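Local atomic coordinates of amine oxidase (Emericella nidulans, PDB entry 3PGB), a protein that probably oxidises primary amines such as methylamine, using a bound copper ion and a topaquinone built into its own chain. Residues D246-E251 and W310-Q315; V471-R476 and Y490-D495; R617-A622 and A718-N723. All blocks are in the same frame, centred on the assembly; numbering follows the deposited sequence.

Contact 1 (D246-E251 and W310-Q315); sequences DEFDSE and WAHTEQ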
loop_
_atom_site.group_PDB
_atom_site.type_symbol
_atom_site.label_atom_id
_atom_site.label_comp_id
_atom_site.label_asym_id
_atom_site.label_seq_id
_atom_site.Cartn_x
_atom_site.Cartn_y
_atom_site.Cartn_z
ATOM N N ASP A 246 -22.576 24.596 -18.639
ATOM C CA ASP A 246 -21.408 25.380 -19.053
ATOM C C ASP A 246 -20.356 25.418 -17.946
ATOM O O ASP A 246 -20.673 25.694 -16.790
ATOM C CB ASP A 246 -21.825 26.811 -19.416
ATOM C CG ASP A 246 -22.784 26.867 -20.606
ATOM O OD1 ASP A 246 -22.746 25.947 -21.458
ATOM O OD2 ASP A 246 -23.572 27.842 -20.683
ATOM N N GLU A 247 -19.107 25.138 -18.306
ATOM C CA GLU A 247 -17.988 25.150 -17.352
ATOM C C GLU A 247 -18.047 24.019 -16.303
ATOM O O GLU A 247 -17.570 24.173 -15.173
ATOM C CB GLU A 247 -17.813 26.546 -16.693
ATOM C CG GLU A 247 -17.276 27.621 -17.663
ATOM C CD GLU A 247 -16.535 28.761 -16.960
ATOM O OE1 GLU A 247 -15.274 28.778 -17.000
ATOM O OE2 GLU A 247 -17.212 29.638 -16.368
ATOM N N PHE A 248 -18.627 22.886 -16.696
ATOM C CA PHE A 248 -18.499 21.627 -15.952
ATOM C C PHE A 248 -18.109 20.498 -16.916
ATOM O O PHE A 248 -18.495 20.519 -18.081
ATOM C CB PHE A 248 -19.797 21.300 -15.215
ATOM C CG PHE A 248 -20.077 22.214 -14.049
ATOM C CD1 PHE A 248 -19.333 22.109 -12.875
ATOM C CD2 PHE A 248 -21.079 23.183 -14.124
ATOM C CE1 PHE A 248 -19.583 22.944 -11.793
ATOM C CE2 PHE A 248 -21.336 24.030 -13.045
ATOM C CZ PHE A 248 -20.584 23.908 -11.876
ATOM N N ASP A 249 -17.335 19.527 -16.439
ATOM C CA ASP A 249 -16.825 18.455 -17.304
ATOM C C ASP A 249 -17.455 17.099 -16.952
ATOM O O ASP A 249 -16.758 16.090 -16.792
ATOM C CB ASP A 249 -15.291 18.389 -17.204
ATOM C CG ASP A 249 -14.650 17.708 -18.404
ATOM O OD1 ASP A 249 -15.101 17.935 -19.543
ATOM O OD2 ASP A 249 -13.683 16.953 -18.204
ATOM N N SER A 250 -18.782 17.075 -16.872
ATOM C CA SER A 250 -19.494 15.937 -16.298
ATOM C C SER A 250 -20.244 15.051 -17.311
ATOM O O SER A 250 -21.064 14.226 -16.908
ATOM C CB SER A 250 -20.475 16.462 -15.247
ATOM O OG SER A 250 -21.457 17.290 -15.847
ATOM N N GLU A 251 -19.955 15.187 -18.605
ATOM C CA GLU A 251 -20.731 14.482 -19.629
ATOM C C GLU A 251 -20.638 12.964 -19.519
ATOM O O GLU A 251 -21.629 12.264 -19.745
ATOM C CB GLU A 251 -20.321 14.911 -21.037
ATOM C CG GLU A 251 -21.174 14.250 -22.134
ATOM C CD GLU A 251 -20.937 14.831 -23.514
ATOM O OE1 GLU A 251 -20.848 14.035 -24.472
ATOM O OE2 GLU A 251 -20.832 16.072 -23.642
ATOM N N TRP A 310 -24.801 16.966 -8.045
ATOM C CA TRP A 310 -24.357 15.583 -7.833
ATOM C C TRP A 310 -23.191 15.166 -8.733
ATOM O O TRP A 310 -22.360 14.355 -8.322
ATOM C CB TRP A 310 -25.529 14.612 -8.040
ATOM C CG TRP A 310 -26.011 14.504 -9.472
ATOM C CD1 TRP A 310 -26.949 15.285 -10.086
ATOM C CD2 TRP A 310 -25.576 13.556 -10.458
ATOM N NE1 TRP A 310 -27.131 14.879 -11.392
ATOM C CE2 TRP A 310 -26.299 13.821 -11.645
ATOM C CE3 TRP A 310 -24.653 12.505 -10.451
ATOM C CZ2 TRP A 310 -26.121 13.079 -12.809
ATOM C CZ3 TRP A 310 -24.480 11.765 -11.613
ATOM C CH2 TRP A 310 -25.212 12.058 -12.774
ATOM N N ALA A 311 -23.144 15.709 -9.951
ATOM C CA ALA A 311 -22.082 15.397 -10.919
ATOM C C ALA A 311 -20.950 16.430 -10.961
ATOM O O ALA A 311 -20.040 16.317 -11.782
ATOM C CB ALA A 311 -22.681 15.234 -12.313
ATOM N N HIS A 312 -20.999 17.425 -10.079
ATOM C CA HIS A 312 -20.011 18.500 -10.073
ATOM C C HIS A 312 -19.058 18.364 -8.890
ATOM O O HIS A 312 -19.404 17.777 -7.875
ATOM C CB HIS A 312 -20.713 19.853 -10.038
ATOM C CG HIS A 312 -21.554 20.125 -11.244
ATOM N ND1 HIS A 312 -22.443 21.176 -11.311
ATOM C CD2 HIS A 312 -21.646 19.480 -12.431
ATOM C CE1 HIS A 312 -23.037 21.172 -12.489
ATOM N NE2 HIS A 312 -22.572 20.153 -13.188
ATOM N N THR A 313 -17.865 18.934 -9.025
ATOM C CA THR A 313 -16.774 18.716 -8.067
ATOM C C THR A 313 -16.693 19.760 -6.954
ATOM O O THR A 313 -15.948 19.574 -5.989
ATOM C CB THR A 313 -15.431 18.685 -8.796
ATOM O OG1 THR A 313 -15.268 19.902 -9.536
ATOM C CG2 THR A 313 -15.382 17.501 -9.750
ATOM N N GLU A 314 -17.436 20.855 -7.109
ATOM C CA GLU A 314 -17.578 21.904 -6.086
ATOM C C GLU A 314 -17.880 21.350 -4.688
ATOM O O GLU A 314 -18.434 20.256 -4.543
ATOM C CB GLU A 314 -18.716 22.868 -6.488
ATOM C CG GLU A 314 -20.108 22.176 -6.620
ATOM C CD GLU A 314 -21.237 23.090 -7.148
ATOM O OE1 GLU A 314 -22.423 22.741 -6.914
ATOM O OE2 GLU A 314 -20.952 24.131 -7.796
ATOM N N GLN A 315 -17.537 22.123 -3.663
ATOM C CA GLN A 315 -17.862 21.755 -2.289
ATOM C C GLN A 315 -19.367 21.539 -2.139
ATOM O O GLN A 315 -20.159 22.318 -2.658
ATOM C CB GLN A 315 -17.393 22.841 -1.318
ATOM C CG GLN A 315 -17.489 22.466 0.164
ATOM C CD GLN A 315 -18.905 22.519 0.709
ATOM O OE1 GLN A 315 -19.738 23.292 0.239
ATOM N NE2 GLN A 315 -19.181 21.690 1.707
#
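Ser250 and Ala311 bring the two backbones nearest, with 6.0 Å between their CA atoms, and from there the chains diverge. Segment 246-251 has no regular secondary structure, while 310-315 leaves a short 3-10 turn at Ala311, so no strand pairing supports the approach and side chains carry it. Phe248 and His312 lie face to face, ring centroids 3.4 Å apart and planes only 6° from parallel. His312 ND1 sits over the centre of the phenyl ring, and Phe248 CG over that of the imidazole. The closest atoms are Phe248 CD2 and His312 CE1 at 3.2 Å, a tight fit. The two side chains nevertheless run across each other at about a right angle. His312 CG stands anti to its own carbonyl carbon (chi1 -63°), the torsion that starts the imidazole toward Phe248. At the edge of that imidazole lies Ser250 OG, and Ser250 CB packs 3.9 Å from Ala311 CB. The carboxylate of Asp307 takes both polar ends, OD1 with Ser250 OG and OD2 with His312 NE2; its charge would probably polarise the stacked imidazole. Arg738 of the second subunit packs on Phe248. The arrangement is a loop-to-loop aromatic stack, joining the loop between strands 235-242 and 255-263 of a five-stranded antiparallel sheet to the connection between helix 287-294 and strand 329-331.

Contact 2 (V471-R476 and Y490-D495); sequences VYFTLR and YNFHMD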
loop_
_atom_site.group_PDB
_atom_site.type_symbol
_atom_site.label_atom_id
_atom_site.label_comp_id
_atom_site.label_asym_id
_atom_site.label_seq_id
_atom_site.Cartn_x
_atom_site.Cartn_y
_atom_site.Cartn_z
ATOM N N VAL A 471 12.700 10.118 5.336
ATOM C CA VAL A 471 12.671 11.212 4.376
ATOM C C VAL A 471 12.945 10.649 2.986
ATOM O O VAL A 471 13.984 10.017 2.767
ATOM C CB VAL A 471 13.703 12.298 4.724
ATOM C CG1 VAL A 471 13.594 13.458 3.744
ATOM C CG2 VAL A 471 13.498 12.782 6.152
ATOM N N TYR A 472 12.008 10.863 2.063
ATOM C CA TYR A 472 12.102 10.303 0.718
ATOM C C TYR A 472 11.868 11.346 -0.379
ATOM O O TYR A 472 11.272 12.395 -0.127
ATOM C CB TYR A 472 11.121 9.132 0.564
ATOM C CG TYR A 472 9.655 9.493 0.663
ATOM C CD1 TYR A 472 8.899 9.748 -0.474
ATOM C CD2 TYR A 472 9.015 9.548 1.896
ATOM C CE1 TYR A 472 7.551 10.077 -0.383
ATOM C CE2 TYR A 472 7.675 9.869 1.994
ATOM C CZ TYR A 472 6.949 10.134 0.852
ATOM O OH TYR A 472 5.617 10.448 0.961
ATOM N N PHE A 473 12.335 11.033 -1.589
ATOM C CA PHE A 473 12.241 11.930 -2.746
ATOM C C PHE A 473 11.209 11.433 -3.761
ATOM O O PHE A 473 11.128 10.237 -4.027
ATOM C CB PHE A 473 13.611 12.046 -3.403
ATOM C CG PHE A 473 13.680 13.052 -4.506
ATOM C CD1 PHE A 473 13.872 14.393 -4.223
ATOM C CD2 PHE A 473 13.581 12.655 -5.832
ATOM C CE1 PHE A 473 13.945 15.330 -5.244
ATOM C CE2 PHE A 473 13.652 13.583 -6.858
ATOM C CZ PHE A 473 13.836 14.925 -6.565
ATOM N N THR A 474 10.434 12.361 -4.324
ATOM C CA THR A 474 9.359 12.042 -5.277
ATOM C C THR A 474 9.465 12.863 -6.555
ATOM O O THR A 474 9.700 14.068 -6.506
ATOM C CB THR A 474 7.949 12.318 -4.671
ATOM O OG1 THR A 474 7.696 11.430 -3.570
ATOM C CG2 THR A 474 6.859 12.144 -5.723
ATOM N N LEU A 475 9.304 12.201 -7.694
ATOM C CA LEU A 475 9.156 12.869 -8.985
ATOM C C LEU A 475 7.757 12.553 -9.451
ATOM O O LEU A 475 7.385 11.380 -9.504
ATOM C CB LEU A 475 10.173 12.347 -10.006
ATOM C CG LEU A 475 9.972 12.732 -11.486
ATOM C CD1 LEU A 475 9.707 14.228 -11.667
ATOM C CD2 LEU A 475 11.172 12.311 -12.323
ATOM N N ARG A 476 6.978 13.577 -9.782
ATOM C CA ARG A 476 5.575 13.354 -10.105
ATOM C C ARG A 476 5.082 14.071 -11.359
ATOM O O ARG A 476 5.507 15.176 -11.677
ATOM C CB ARG A 476 4.713 13.743 -8.912
ATOM C CG ARG A 476 3.224 13.721 -9.162
ATOM C CD ARG A 476 2.475 13.934 -7.877
ATOM N NE ARG A 476 2.772 12.903 -6.883
ATOM C CZ ARG A 476 2.461 12.989 -5.592
ATOM N NH1 ARG A 476 1.843 14.066 -5.109
ATOM N NH2 ARG A 476 2.774 11.990 -4.769
ATOM N N TYR A 490 7.193 8.700 -8.799
ATOM C CA TYR A 490 8.392 7.884 -8.637
ATOM C C TYR A 490 9.053 8.235 -7.318
ATOM O O TYR A 490 9.486 9.362 -7.125
ATOM C CB TYR A 490 9.365 8.100 -9.791
ATOM C CG TYR A 490 8.871 7.485 -11.071
ATOM C CD1 TYR A 490 8.199 8.250 -12.025
ATOM C CD2 TYR A 490 9.038 6.128 -11.314
ATOM C CE1 TYR A 490 7.726 7.678 -13.192
ATOM C CE2 TYR A 490 8.572 5.550 -12.479
ATOM C CZ TYR A 490 7.915 6.328 -13.410
ATOM O OH TYR A 490 7.461 5.743 -14.562
ATOM N N ASN A 491 9.122 7.260 -6.417
ATOM C CA ASN A 491 9.637 7.471 -5.069
ATOM C C ASN A 491 11.047 6.921 -4.929
ATOM O O ASN A 491 11.363 5.885 -5.501
ATOM C CB ASN A 491 8.752 6.752 -4.047
ATOM C CG ASN A 491 7.375 7.350 -3.944
ATOM O OD1 ASN A 491 7.222 8.573 -3.909
ATOM N ND2 ASN A 491 6.360 6.499 -3.885
ATOM N N PHE A 492 11.873 7.595 -4.136
ATOM C CA PHE A 492 13.196 7.095 -3.784
ATOM C C PHE A 492 13.398 7.241 -2.285
ATOM O O PHE A 492 13.162 8.308 -1.739
ATOM C CB PHE A 492 14.270 7.873 -4.537
ATOM C CG PHE A 492 14.073 7.880 -6.019
ATOM C CD1 PHE A 492 13.256 8.823 -6.616
ATOM C CD2 PHE A 492 14.690 6.934 -6.815
ATOM C CE1 PHE A 492 13.058 8.825 -7.980
ATOM C CE2 PHE A 492 14.504 6.934 -8.185
ATOM C CZ PHE A 492 13.686 7.881 -8.767
ATOM N N HIS A 493 13.855 6.174 -1.632
ATOM C CA HIS A 493 13.977 6.145 -0.178
ATOM C C HIS A 493 15.397 5.884 0.300
ATOM O O HIS A 493 16.232 5.373 -0.449
ATOM C CB HIS A 493 13.050 5.084 0.378
ATOM C CG HIS A 493 11.606 5.333 0.076
ATOM N ND1 HIS A 493 11.036 5.019 -1.139
ATOM C CD2 HIS A 493 10.618 5.872 0.830
ATOM C CE1 HIS A 493 9.758 5.352 -1.118
ATOM N NE2 HIS A 493 9.480 5.874 0.063
ATOM N N MET A 494 15.656 6.226 1.559
ATOM C CA MET A 494 16.995 6.117 2.139
ATOM C C MET A 494 17.446 4.681 2.405
ATOM O O MET A 494 18.612 4.458 2.703
ATOM C CB MET A 494 17.091 6.933 3.431
ATOM C CG MET A 494 17.057 8.440 3.212
ATOM S SD MET A 494 18.416 9.017 2.178
ATOM C CE MET A 494 19.800 8.830 3.308
ATOM N N ASP A 495 16.534 3.715 2.287
ATOM C CA ASP A 495 16.895 2.286 2.325
ATOM C C ASP A 495 17.222 1.724 0.931
ATOM O O ASP A 495 17.527 0.543 0.790
ATOM C CB ASP A 495 15.769 1.463 2.975
ATOM C CG ASP A 495 14.461 1.501 2.177
ATOM O OD1 ASP A 495 13.575 0.671 2.462
ATOM O OD2 ASP A 495 14.315 2.347 1.270
HETATM O O HOH W 1 5.120 9.850 -3.875
#
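Residues 473-475 and 490-492 pair as the two arms of an antiparallel beta hairpin inside the enzyme domain, and the chain joining the arms carries Tyr484, the residue converted to topaquinone. Phe473 with Phe492, and Leu475 with Tyr490, are hydrogen-bonded pairs; Thr474 with Asn491 is the non-hydrogen-bonded pair between them. Of the four backbone bonds, Phe492 N to Phe473 O is the shortest at 2.7 Å. Side chains add a fifth: Thr474 OG1 donates to Asn491 OD1 over 2.9 Å, nearly along the C=O axis. A water also lies against OD1, doubtfully close, and receives a weak bond from Arg476 NH2. On this same face Tyr472 CG occupies the crowded position between backbone N and carbonyl carbon (chi1 65°), which sets it 3.7 Å from His493 NE2. Tyr472 CB separately touches His493 CD2 at 3.3 Å. The two rings, planes 24° apart, are displaced, with centroids 5.0 Å from each other and little overlap. On the other face Phe492 CD1 meets the edge of the Phe473 ring, in its plane, 3.9 Å from Phe473 CD2. Strand 437-451 bonds to the outer side of 464-479, through Phe450, Phe448 and Cys446, and Gly499 of strand 498-504 bonds to Asn491. The Phe473, Leu475, Tyr490 and Phe492 side chains pack on strands 352-359 and 363-371, giving the hairpin a hydrophobic backing.

Contact 3 (R617-A622 and A718-N723); sequences RILPSA and AFTPLN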
loop_
_atom_site.group_PDB
_atom_site.type_symbol
_atom_site.label_atom_id
_atom_site.label_comp_id
_atom_site.label_asym_id
_atom_site.label_seq_id
_atom_site.Cartn_x
_atom_site.Cartn_y
_atom_site.Cartn_z
ATOM N N ARG A 617 14.609 -7.005 -5.167
ATOM C CA ARG A 617 13.288 -7.631 -5.116
ATOM C C ARG A 617 12.285 -6.686 -5.746
ATOM O O ARG A 617 12.343 -5.486 -5.510
ATOM C CB ARG A 617 12.858 -7.985 -3.673
ATOM C CG ARG A 617 11.330 -8.069 -3.470
ATOM C CD ARG A 617 10.869 -9.254 -2.644
ATOM N NE ARG A 617 10.821 -8.980 -1.210
ATOM C CZ ARG A 617 9.742 -9.097 -0.430
ATOM N NH1 ARG A 617 8.562 -9.479 -0.915
ATOM N NH2 ARG A 617 9.850 -8.830 0.870
ATOM N N ILE A 618 11.385 -7.237 -6.554
ATOM C CA ILE A 618 10.239 -6.497 -7.054
ATOM C C ILE A 618 9.012 -7.021 -6.316
ATOM O O ILE A 618 8.752 -8.224 -6.313
ATOM C CB ILE A 618 10.052 -6.676 -8.576
ATOM C CG1 ILE A 618 11.310 -6.224 -9.323
ATOM C CG2 ILE A 618 8.826 -5.903 -9.048
ATOM C CD1 ILE A 618 11.252 -6.432 -10.818
ATOM N N LEU A 619 8.272 -6.127 -5.673
ATOM C CA LEU A 619 7.075 -6.523 -4.942
ATOM C C LEU A 619 5.953 -5.511 -5.146
ATOM O O LEU A 619 6.212 -4.314 -5.224
ATOM C CB LEU A 619 7.376 -6.680 -3.446
ATOM C CG LEU A 619 7.880 -5.466 -2.657
ATOM C CD1 LEU A 619 7.645 -5.683 -1.179
ATOM C CD2 LEU A 619 9.357 -5.188 -2.928
ATOM N N PRO A 620 4.704 -5.995 -5.239
ATOM C CA PRO A 620 3.560 -5.095 -5.321
ATOM C C PRO A 620 3.253 -4.489 -3.956
ATOM O O PRO A 620 2.491 -5.057 -3.180
ATOM C CB PRO A 620 2.427 -6.016 -5.783
ATOM C CG PRO A 620 2.784 -7.338 -5.225
ATOM C CD PRO A 620 4.292 -7.409 -5.228
ATOM N N SER A 621 3.845 -3.340 -3.671
ATOM C CA SER A 621 3.681 -2.696 -2.372
ATOM C C SER A 621 2.261 -2.190 -2.131
ATOM O O SER A 621 1.747 -2.291 -1.014
ATOM C CB SER A 621 4.673 -1.539 -2.223
ATOM O OG SER A 621 5.948 -2.044 -1.866
ATOM N N ALA A 622 1.642 -1.653 -3.178
ATOM C CA ALA A 622 0.310 -1.068 -3.083
ATOM C C ALA A 622 -0.747 -1.895 -3.801
ATOM O O ALA A 622 -1.849 -1.400 -4.052
ATOM C CB ALA A 622 0.331 0.342 -3.651
ATOM N N ALA A 718 7.319 -1.822 -5.908
ATOM C CA ALA A 718 8.508 -1.288 -5.274
ATOM C C ALA A 718 9.708 -2.167 -5.595
ATOM O O ALA A 718 9.610 -3.390 -5.580
ATOM C CB ALA A 718 8.306 -1.211 -3.788
ATOM N N PHE A 719 10.831 -1.531 -5.907
ATOM C CA PHE A 719 12.081 -2.240 -6.141
ATOM C C PHE A 719 12.943 -1.958 -4.930
ATOM O O PHE A 719 13.191 -0.799 -4.614
ATOM C CB PHE A 719 12.783 -1.750 -7.417
ATOM C CG PHE A 719 11.859 -1.502 -8.574
ATOM C CD1 PHE A 719 10.789 -2.339 -8.827
ATOM C CD2 PHE A 719 12.089 -0.445 -9.446
ATOM C CE1 PHE A 719 9.953 -2.116 -9.909
ATOM C CE2 PHE A 719 11.256 -0.220 -10.532
ATOM C CZ PHE A 719 10.185 -1.054 -10.762
ATOM N N THR A 720 13.376 -3.010 -4.243
ATOM C CA THR A 720 14.175 -2.868 -3.032
ATOM C C THR A 720 15.428 -3.733 -3.122
ATOM O O THR A 720 15.375 -4.813 -3.690
ATOM C CB THR A 720 13.360 -3.257 -1.777
ATOM O OG1 THR A 720 14.040 -2.797 -0.605
ATOM C CG2 THR A 720 13.154 -4.777 -1.680
ATOM N N PRO A 721 16.564 -3.258 -2.576
ATOM C CA PRO A 721 17.767 -4.085 -2.579
ATOM C C PRO A 721 17.549 -5.428 -1.891
ATOM O O PRO A 721 16.822 -5.501 -0.900
ATOM C CB PRO A 721 18.773 -3.240 -1.792
ATOM C CG PRO A 721 18.347 -1.855 -2.036
ATOM C CD PRO A 721 16.846 -1.911 -2.051
ATOM N N LEU A 722 18.152 -6.475 -2.441
ATOM C CA LEU A 722 18.022 -7.824 -1.909
ATOM C C LEU A 722 19.402 -8.474 -1.958
ATOM O O LEU A 722 19.922 -8.741 -3.039
ATOM C CB LEU A 722 17.004 -8.616 -2.731
ATOM C CG LEU A 722 16.447 -9.909 -2.128
ATOM C CD1 LEU A 722 17.551 -10.928 -1.925
ATOM C CD2 LEU A 722 15.723 -9.639 -0.821
ATOM N N ASN A 723 19.988 -8.696 -0.780
ATOM C CA ASN A 723 21.370 -9.159 -0.640
ATOM C C ASN A 723 22.370 -8.366 -1.481
ATOM O O ASN A 723 23.357 -8.913 -1.961
ATOM C CB ASN A 723 21.464 -10.648 -0.969
ATOM C CG ASN A 723 20.737 -11.506 0.027
ATOM O OD1 ASN A 723 20.835 -11.294 1.234
ATOM N ND2 ASN A 723 20.001 -12.491 -0.470
#
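Arg617 O is held from two directions across the strand pair: Thr720 N donates to it over 3.0 Å, and the CA-H of Phe719 makes a weaker contact, CA to O 3.3 Å. Ala718 O is met in a similar way, by Leu619 N and by the CA-H of Ile618, with Leu619 CD2 pressed to 3.2 Å from the same oxygen. Reciprocal bonds from Arg617 N to Thr720 O and from Ala718 N to Leu619 O complete two antiparallel hydrogen-bonded pairs, and Ile618 with Phe719 forms the non-hydrogen-bonded pair between them. Arg617, Leu619, Ala718 and Thr720 share one face. There Thr720 turns OG1 anti to its backbone N (chi1 -166°), where it bonds to Thr497 OG1, and presents CG2 to Arg617 CB at 3.8 Å. The Arg617 chain is kinked at its second and third torsions, and Leu619 CD1 lies 3.9 Å above one face of its guanidinium, displaced from the centre. Beyond the paired residues, Ser621 OG comes within 3.2 Å of Ala718 CB. The other face is apolar: Ile618 and Phe719 run alongside each other in the same direction, with Ile618 CG1 4.0 Å from Phe719 CD1. The Phe719 ring meets that of Phe542, a calcium-site residue, edge to face, and Ile618 and Phe719 both reach Leu692 of strand 686-698. The contact joins two strands of the enzyme domain's beta sandwich, Ile618 and Phe719 facing inward. Away from this pair, 613-619 is flanked by strand 597-603, bonded through Leu599, and 714-722 by 498-504, bonded through Ile498.

Overall arrangement
Contacts 2 and 3 are antiparallel strand pairs of the enzyme domain, their centres 14 Å apart, and strand 498-504 lies between them, pairing with 486-492 on one side and 714-722 on the other. Thr497, just before that strand, has a partner in each, and the two contacts touch where Asp495 O packs 3.8 Å from Pro721 CG. Contact 2 is buried and rich in aromatic side chains, whereas contact 3 is partly exposed. Contact 1, about 40 Å from contact 3 between centres and across the middle of the chain, is also buried, yet relies on one ring stack between loops. All three contacts reach the second subunit.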